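Local coordinates for protein azurocidin (Homo sapiens, PDB 1A7S) that binds heparin and probably bacterial lipopolysaccharide, acting as a neutrophil antibacterial and chemotactic protein built on a serine-protease fold, at residues I18-Q21 with G22-F25; G80-P83 with Q84-L87; W212-G215 with V216-N219. All coordinates share one frame; numbering follows the deposited sequence.

Contact 1 (I18-Q21 with G22-F25); sequences IQNQ and GRHF
I18 and F25 meet across the beta hairpin of strands 15-20 and 23-32, the first two of the six-stranded barrel, which a type I' turn from N20 to R23 closes. The I18 branch CG2 touches CZ of F25 at 3.6 Å, while I18 CB rides over one face of the phenyl ring, displaced toward its rim. F25 reaches back across the hairpin because its CG is wedged between backbone N and carbonyl carbon (chi1 67°), which carries the ring over the opposing strand; its edge then lies against the backbone of Q19 and N20, with CE1 3.5 Å from Q19 C, and N20 CB touches CE1 and CD1. F25 N also gives a nearly straight bond of 2.9 Å to I18 O.

G22 occupies the turn with a positive phi of 81°, a conformation in which a side chain would press on the preceding carbonyl. Its N-H donates to a water that holds Q19 O weakly, and its carbonyl accepts from a second. The polar end of Q19 itself is held by S17. N20, in the 20-44 region that possesses antibiotic activity, pairs with R23 through two backbone bonds, and their side chains run alongside one another with amide and guanidinium planes 52° apart. A third water joins the two residues, donating to N20 O at 2.8 Å and accepting from R23 NE at 3.0 Å.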
loop_
_atom_site.group_PDB
_atom_site.type_symbol
_atom_site.label_atom_id
_atom_site.label_comp_id
_atom_site.label_asym_id
_atom_site.label_seq_id
_atom_site.Cartn_x
_atom_site.Cartn_y
_atom_site.Cartn_z
ATOM N N ILE A 18 -7.479 -5.220 1.464
ATOM C CA ILE A 18 -8.360 -5.345 0.299
ATOM C C ILE A 18 -8.666 -6.829 0.127
ATOM O O ILE A 18 -7.758 -7.669 0.064
ATOM C CB ILE A 18 -7.709 -4.744 -0.958
ATOM C CG1 ILE A 18 -6.974 -3.454 -0.739
ATOM C CG2 ILE A 18 -8.800 -4.612 -1.997
ATOM C CD1 ILE A 18 -7.593 -2.304 -0.168
ATOM N N GLN A 19 -9.962 -7.129 0.104
ATOM C CA GLN A 19 -10.433 -8.507 0.224
ATOM C C GLN A 19 -11.360 -8.872 -0.902
ATOM O O GLN A 19 -12.156 -8.049 -1.393
ATOM C CB GLN A 19 -11.141 -8.677 1.596
ATOM C CG GLN A 19 -10.212 -8.325 2.745
ATOM C CD GLN A 19 -10.654 -8.725 4.128
ATOM O OE1 GLN A 19 -9.853 -8.580 5.101
ATOM N NE2 GLN A 19 -11.834 -9.215 4.258
ATOM N N ASN A 20 -11.304 -10.148 -1.295
ATOM C CA ASN A 20 -12.135 -10.743 -2.338
ATOM C C ASN A 20 -12.876 -11.910 -1.676
ATOM O O ASN A 20 -12.219 -12.895 -1.252
ATOM C CB ASN A 20 -11.232 -11.236 -3.475
ATOM C CG ASN A 20 -11.871 -11.968 -4.580
ATOM O OD1 ASN A 20 -13.038 -12.353 -4.555
ATOM N ND2 ASN A 20 -11.098 -12.321 -5.606
ATOM N N GLN A 21 -14.177 -11.749 -1.506
ATOM C CA GLN A 21 -14.963 -12.761 -0.763
ATOM C C GLN A 21 -14.315 -13.048 0.598
ATOM O O GLN A 21 -14.260 -14.203 1.052
ATOM C CB GLN A 21 -15.108 -14.037 -1.568
ATOM C CG GLN A 21 -15.822 -13.800 -2.913
ATOM C CD GLN A 21 -17.212 -13.267 -2.753
ATOM O OE1 GLN A 21 -17.928 -13.567 -1.841
ATOM N NE2 GLN A 21 -17.553 -12.435 -3.768
ATOM N N GLY A 22 -13.881 -11.965 1.289
ATOM C CA GLY A 22 -13.353 -12.064 2.588
ATOM C C GLY A 22 -11.870 -12.490 2.684
ATOM O O GLY A 22 -11.370 -12.598 3.813
ATOM N N ARG A 23 -11.186 -12.758 1.574
ATOM C CA ARG A 23 -9.813 -13.206 1.518
ATOM C C ARG A 23 -8.922 -11.974 1.188
ATOM O O ARG A 23 -9.141 -11.338 0.136
ATOM C CB ARG A 23 -9.645 -14.249 0.419
ATOM C CG ARG A 23 -8.247 -14.828 0.299
ATOM C CD ARG A 23 -8.148 -15.848 -0.787
ATOM N NE ARG A 23 -8.432 -15.347 -2.109
ATOM C CZ ARG A 23 -7.716 -14.649 -2.952
ATOM N NH1 ARG A 23 -6.411 -14.364 -2.739
ATOM N NH2 ARG A 23 -8.257 -14.265 -4.133
ATOM N N HIS A 24 -8.021 -11.658 2.065
ATOM C CA HIS A 24 -7.049 -10.576 1.831
ATOM C C HIS A 24 -6.199 -10.957 0.607
ATOM O O HIS A 24 -5.592 -12.003 0.566
ATOM C CB HIS A 24 -6.158 -10.452 3.061
ATOM C CG HIS A 24 -5.045 -9.494 2.895
ATOM N ND1 HIS A 24 -5.179 -8.168 3.377
ATOM C CD2 HIS A 24 -3.848 -9.628 2.326
ATOM C CE1 HIS A 24 -4.072 -7.596 3.040
ATOM N NE2 HIS A 24 -3.237 -8.412 2.390
ATOM N N PHE A 25 -6.033 -10.003 -0.312
ATOM C CA PHE A 25 -5.123 -10.178 -1.465
ATOM C C PHE A 25 -4.200 -9.016 -1.667
ATOM O O PHE A 25 -3.230 -9.178 -2.432
ATOM C CB PHE A 25 -5.874 -10.526 -2.742
ATOM C CG PHE A 25 -6.772 -9.417 -3.277
ATOM C CD1 PHE A 25 -8.086 -9.288 -2.882
ATOM C CD2 PHE A 25 -6.305 -8.501 -4.228
ATOM C CE1 PHE A 25 -8.930 -8.306 -3.362
ATOM C CE2 PHE A 25 -7.117 -7.512 -4.718
ATOM C CZ PHE A 25 -8.431 -7.402 -4.296
HETATM O O HOH W 1 -14.577 -9.233 0.459
HETATM O O HOH W 2 -12.454 -11.831 6.188
HETATM O O HOH W 3 -11.383 -15.281 -2.503
#

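Contact 2 (G80-P83 with Q84-L87)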
loop_
_atom_site.group_PDB
_atom_site.type_symbol
_atom_site.label_atom_id
_atom_site.label_comp_id
_atom_site.label_asym_id
_atom_site.label_seq_id
_atom_site.Cartn_x
_atom_site.Cartn_y
_atom_site.Cartn_z
ATOM N N GLY A 80 -2.953 5.845 -16.503
ATOM C CA GLY A 80 -2.091 5.194 -17.450
ATOM C C GLY A 80 -1.321 3.996 -16.933
ATOM O O GLY A 80 -0.157 3.747 -17.334
ATOM N N TYR A 81 -1.910 3.126 -16.123
ATOM C CA TYR A 81 -1.206 1.923 -15.695
ATOM C C TYR A 81 -0.871 1.043 -16.914
ATOM O O TYR A 81 -1.736 0.774 -17.757
ATOM C CB TYR A 81 -2.255 1.123 -14.822
ATOM C CG TYR A 81 -1.635 -0.219 -14.396
ATOM C CD1 TYR A 81 -0.364 -0.283 -13.859
ATOM C CD2 TYR A 81 -2.333 -1.381 -14.514
ATOM C CE1 TYR A 81 0.154 -1.518 -13.468
ATOM C CE2 TYR A 81 -1.835 -2.617 -14.129
ATOM C CZ TYR A 81 -0.535 -2.661 -13.612
ATOM O OH TYR A 81 -0.024 -3.900 -13.212
ATOM N N ASP A 82 0.366 0.558 -16.958
ATOM C CA ASP A 82 0.825 -0.338 -18.006
ATOM C C ASP A 82 1.324 -1.632 -17.390
ATOM O O ASP A 82 2.401 -1.602 -16.716
ATOM C CB ASP A 82 1.975 0.342 -18.770
ATOM C CG ASP A 82 2.526 -0.514 -19.883
ATOM O OD1 ASP A 82 2.151 -1.686 -20.046
ATOM O OD2 ASP A 82 3.256 0.084 -20.716
ATOM N N PRO A 83 0.575 -2.667 -17.389
ATOM C CA PRO A 83 0.971 -3.892 -16.639
ATOM C C PRO A 83 2.205 -4.539 -17.243
ATOM O O PRO A 83 2.975 -5.192 -16.554
ATOM C CB PRO A 83 -0.234 -4.788 -16.752
ATOM C CG PRO A 83 -1.136 -4.164 -17.731
ATOM C CD PRO A 83 -0.775 -2.733 -17.928
ATOM N N GLN A 84 2.424 -4.391 -18.572
ATOM C CA GLN A 84 3.568 -4.965 -19.219
ATOM C C GLN A 84 4.869 -4.394 -18.700
ATOM O O GLN A 84 5.917 -5.097 -18.579
ATOM C CB GLN A 84 3.463 -4.954 -20.714
ATOM C CG GLN A 84 4.327 -5.956 -21.510
ATOM C CD GLN A 84 5.748 -5.418 -21.707
ATOM O OE1 GLN A 84 5.890 -4.159 -21.817
ATOM N NE2 GLN A 84 6.714 -6.275 -21.670
ATOM N N GLN A 85 4.902 -3.096 -18.450
ATOM C CA GLN A 85 6.091 -2.409 -17.999
ATOM C C GLN A 85 6.045 -2.210 -16.499
ATOM O O GLN A 85 6.971 -1.602 -15.942
ATOM C CB GLN A 85 6.202 -1.094 -18.758
ATOM C CG GLN A 85 6.672 -1.183 -20.180
ATOM C CD GLN A 85 8.096 -1.616 -20.317
ATOM O OE1 GLN A 85 8.996 -1.003 -19.676
ATOM N NE2 GLN A 85 8.330 -2.725 -21.029
ATOM N N ASN A 86 4.949 -2.631 -15.869
ATOM C CA ASN A 86 4.822 -2.324 -14.424
ATOM C C ASN A 86 4.920 -0.852 -14.215
ATOM O O ASN A 86 5.635 -0.389 -13.245
ATOM C CB ASN A 86 5.944 -3.083 -13.694
ATOM C CG ASN A 86 5.789 -4.585 -13.835
ATOM O OD1 ASN A 86 6.661 -5.342 -14.315
ATOM N ND2 ASN A 86 4.589 -5.053 -13.477
ATOM N N LEU A 87 4.304 -0.066 -15.068
ATOM C CA LEU A 87 4.434 1.406 -14.966
ATOM C C LEU A 87 3.148 2.051 -14.458
ATOM O O LEU A 87 2.037 1.590 -14.832
ATOM C CB LEU A 87 4.681 2.005 -16.354
ATOM C CG LEU A 87 6.073 2.048 -16.886
ATOM C CD1 LEU A 87 6.013 2.778 -18.218
ATOM C CD2 LEU A 87 7.158 2.501 -15.971
HETATM O O HOH W 4 2.747 -3.535 -12.301
HETATM O O HOH W 5 4.251 -2.046 -22.477
#
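Q84 is the first residue to meet the D82 carboxylate: its backbone N lies 3.1 Å from D82 OD1 in a weak, bent bond, as in an Asx turn. Its side chain bends at chi2, and OE1 takes a hydrogen bond from Q85 NE2 at 2.9 Å, nearly in the plane of the Q85 amide. A water lies close to both Q84 OE1 and D82 OD2.

P83 and Q84 have right-handed turn angles, and Q85 follows them with its N-H shared loosely between D82 O and D82 OD1, both bonds weak, while its CB and CG run alongside OD2, the carboxylate and amide planes 60° apart. The carboxylate reaches this position because D82 CG stands opposite the backbone N (chi1 180°). R155 binds Q85 O.

N86 swings into left-handed backbone angles and, with L87, faces D82 in a G1 beta bulge. Its N bonds weakly to P83 O, and its ND2 donates to a water 2.7 Å away that also contacts Y81 OH.

L87 closes the loop by exchanging two backbone bonds with D82, each 2.9 Å, one from D82 N to L87 O and one from L87 N to D82 O. L87 O also lies 3.2 Å from Y81 CD1. The Y81 side chain, with P83 N above one ring face, packs on A40, D89 and S41, the last probably at the position of the catalytic histidine in active relatives. The D82-L87 backbone pair is firm, whereas the two N-H groups reaching OD1 add weak, long bonds that, with the water near OD2, are consistent with an ionised carboxylate.

Contact 3 (W212-G215 with V216-N219); sequences WIDG and VLNN
W212 and V216 lie one turn apart on the C-terminal helix, residues 210-218, which packs against the six-stranded barrel in this chymotrypsin-like fold. Backbone bonding supplies the frame. V216 N donates to W212 O at 3.1 Å, L217 N to I213 O at 2.9 Å and N218 N to D214 O at 3.0 Å, the succession of i to i+4 bonds that defines an alpha helix. One further bond, from N219 N to V216 O, spans three residues.

Apolar contacts make up the second group. V216 CG2 sits over one face of the W212 indole in a CH-pi contact, 4.0 Å from the centroid of the six-membered ring and 21° off its normal. The methyl gets there because V216 CG1 lies anti to the backbone N (chi1 174°), which leaves CG2 beside that N and turned back along the helix. Next to this pair, I213 and L217 lie side by side and point the same way, with I213 CG2 touching L217 CD1 at 3.9 Å; L217 CG also rests on I213 O. These four side chains carry the helix onto the barrel: W212, I213 and V216 all touch L92, V216 and L217 both touch F35, and I213 also touches I31.

Charged and polar side chains form the third group. D214 turns from the contact to a salt bridge with R210, one turn earlier on the same helix. At the other end, the N219 side chain folds back on the helix. Its ND2 donates to G215 O at 2.8 Å, meeting a lone pair in the carbonyl plane, with G215 O only 2° out of the plane of the N219 amide.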
loop_
_atom_site.group_PDB
_atom_site.type_symbol
_atom_site.label_atom_id
_atom_site.label_comp_id
_atom_site.label_asym_id
_atom_site.label_seq_id
_atom_site.Cartn_x
_atom_site.Cartn_y
_atom_site.Cartn_z
ATOM N N TRP A 212 -2.246 14.430 -9.905
ATOM C CA TRP A 212 -3.335 13.562 -10.417
ATOM C C TRP A 212 -4.198 13.023 -9.309
ATOM O O TRP A 212 -5.428 13.052 -9.379
ATOM C CB TRP A 212 -2.709 12.438 -11.275
ATOM C CG TRP A 212 -3.794 11.458 -11.706
ATOM C CD1 TRP A 212 -4.595 11.523 -12.759
ATOM C CD2 TRP A 212 -4.142 10.262 -10.995
ATOM N NE1 TRP A 212 -5.475 10.510 -12.809
ATOM C CE2 TRP A 212 -5.205 9.684 -11.723
ATOM C CE3 TRP A 212 -3.666 9.632 -9.859
ATOM C CZ2 TRP A 212 -5.815 8.491 -11.353
ATOM C CZ3 TRP A 212 -4.296 8.434 -9.470
ATOM C CH2 TRP A 212 -5.370 7.924 -10.214
ATOM N N ILE A 213 -3.582 12.593 -8.206
ATOM C CA ILE A 213 -4.311 12.136 -7.022
ATOM C C ILE A 213 -5.261 13.220 -6.526
ATOM O O ILE A 213 -6.431 12.995 -6.243
ATOM C CB ILE A 213 -3.304 11.711 -5.924
ATOM C CG1 ILE A 213 -2.585 10.407 -6.251
ATOM C CG2 ILE A 213 -4.037 11.574 -4.570
ATOM C CD1 ILE A 213 -1.429 10.034 -5.394
ATOM N N ASP A 214 -4.728 14.464 -6.430
ATOM C CA ASP A 214 -5.575 15.569 -5.947
ATOM C C ASP A 214 -6.775 15.764 -6.858
ATOM O O ASP A 214 -7.880 16.107 -6.383
ATOM C CB ASP A 214 -4.770 16.848 -5.884
ATOM C CG ASP A 214 -3.803 16.922 -4.743
ATOM O OD1 ASP A 214 -3.769 16.018 -3.888
ATOM O OD2 ASP A 214 -3.046 17.923 -4.743
ATOM N N GLY A 215 -6.610 15.577 -8.152
ATOM C CA GLY A 215 -7.752 15.710 -9.062
ATOM C C GLY A 215 -8.853 14.692 -8.697
ATOM O O GLY A 215 -10.020 15.023 -8.633
ATOM N N VAL A 216 -8.401 13.446 -8.467
ATOM C CA VAL A 216 -9.396 12.433 -8.072
ATOM C C VAL A 216 -10.080 12.761 -6.790
ATOM O O VAL A 216 -11.312 12.695 -6.654
ATOM C CB VAL A 216 -8.769 11.035 -8.042
ATOM C CG1 VAL A 216 -9.733 10.003 -7.499
ATOM C CG2 VAL A 216 -8.247 10.636 -9.415
ATOM N N LEU A 217 -9.317 13.144 -5.776
ATOM C CA LEU A 217 -9.808 13.414 -4.439
ATOM C C LEU A 217 -10.829 14.558 -4.387
ATOM O O LEU A 217 -11.741 14.544 -3.601
ATOM C CB LEU A 217 -8.716 13.740 -3.429
ATOM C CG LEU A 217 -7.646 12.736 -3.142
ATOM C CD1 LEU A 217 -6.653 13.087 -2.133
ATOM C CD2 LEU A 217 -8.187 11.370 -2.993
ATOM N N ASN A 218 -10.574 15.548 -5.249
ATOM C CA ASN A 218 -11.395 16.765 -5.276
ATOM C C ASN A 218 -12.568 16.607 -6.246
ATOM O O ASN A 218 -13.390 17.560 -6.336
ATOM C CB ASN A 218 -10.557 17.948 -5.694
ATOM C CG ASN A 218 -9.672 18.450 -4.560
ATOM O OD1 ASN A 218 -8.415 18.364 -4.560
ATOM N ND2 ASN A 218 -10.388 19.067 -3.606
ATOM N N ASN A 219 -12.644 15.535 -6.972
ATOM C CA ASN A 219 -13.755 15.269 -7.943
ATOM C C ASN A 219 -14.340 13.910 -7.737
ATOM O O ASN A 219 -14.322 13.066 -8.661
ATOM C CB ASN A 219 -13.248 15.484 -9.366
ATOM C CG ASN A 219 -12.853 16.917 -9.580
ATOM O OD1 ASN A 219 -13.749 17.763 -9.883
ATOM N ND2 ASN A 219 -11.584 17.250 -9.428
#

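Overall arrangement
Along the chain the three contacts follow one another in series, each a local turn or helix segment rather than a bridge between distant parts. Contact 1 closes the hairpin of strands 15-20 and 23-32, contact 2 shapes the loop between strands 69-77 and 91-95, and contact 3 lies on helix 210-218. The strands are all members of one closed antiparallel barrel. Contacts 2 and 3 come within about 6 Å at their nearest atoms without touching; contact 1 is remote, centre to centre about 23 Å from contact 2 and 26 Å from contact 3. Side chains of contact 3 pack on barrel strands 23-32, 35-38 and 91-95, while the antibiotic region includes a distant hairpin tip.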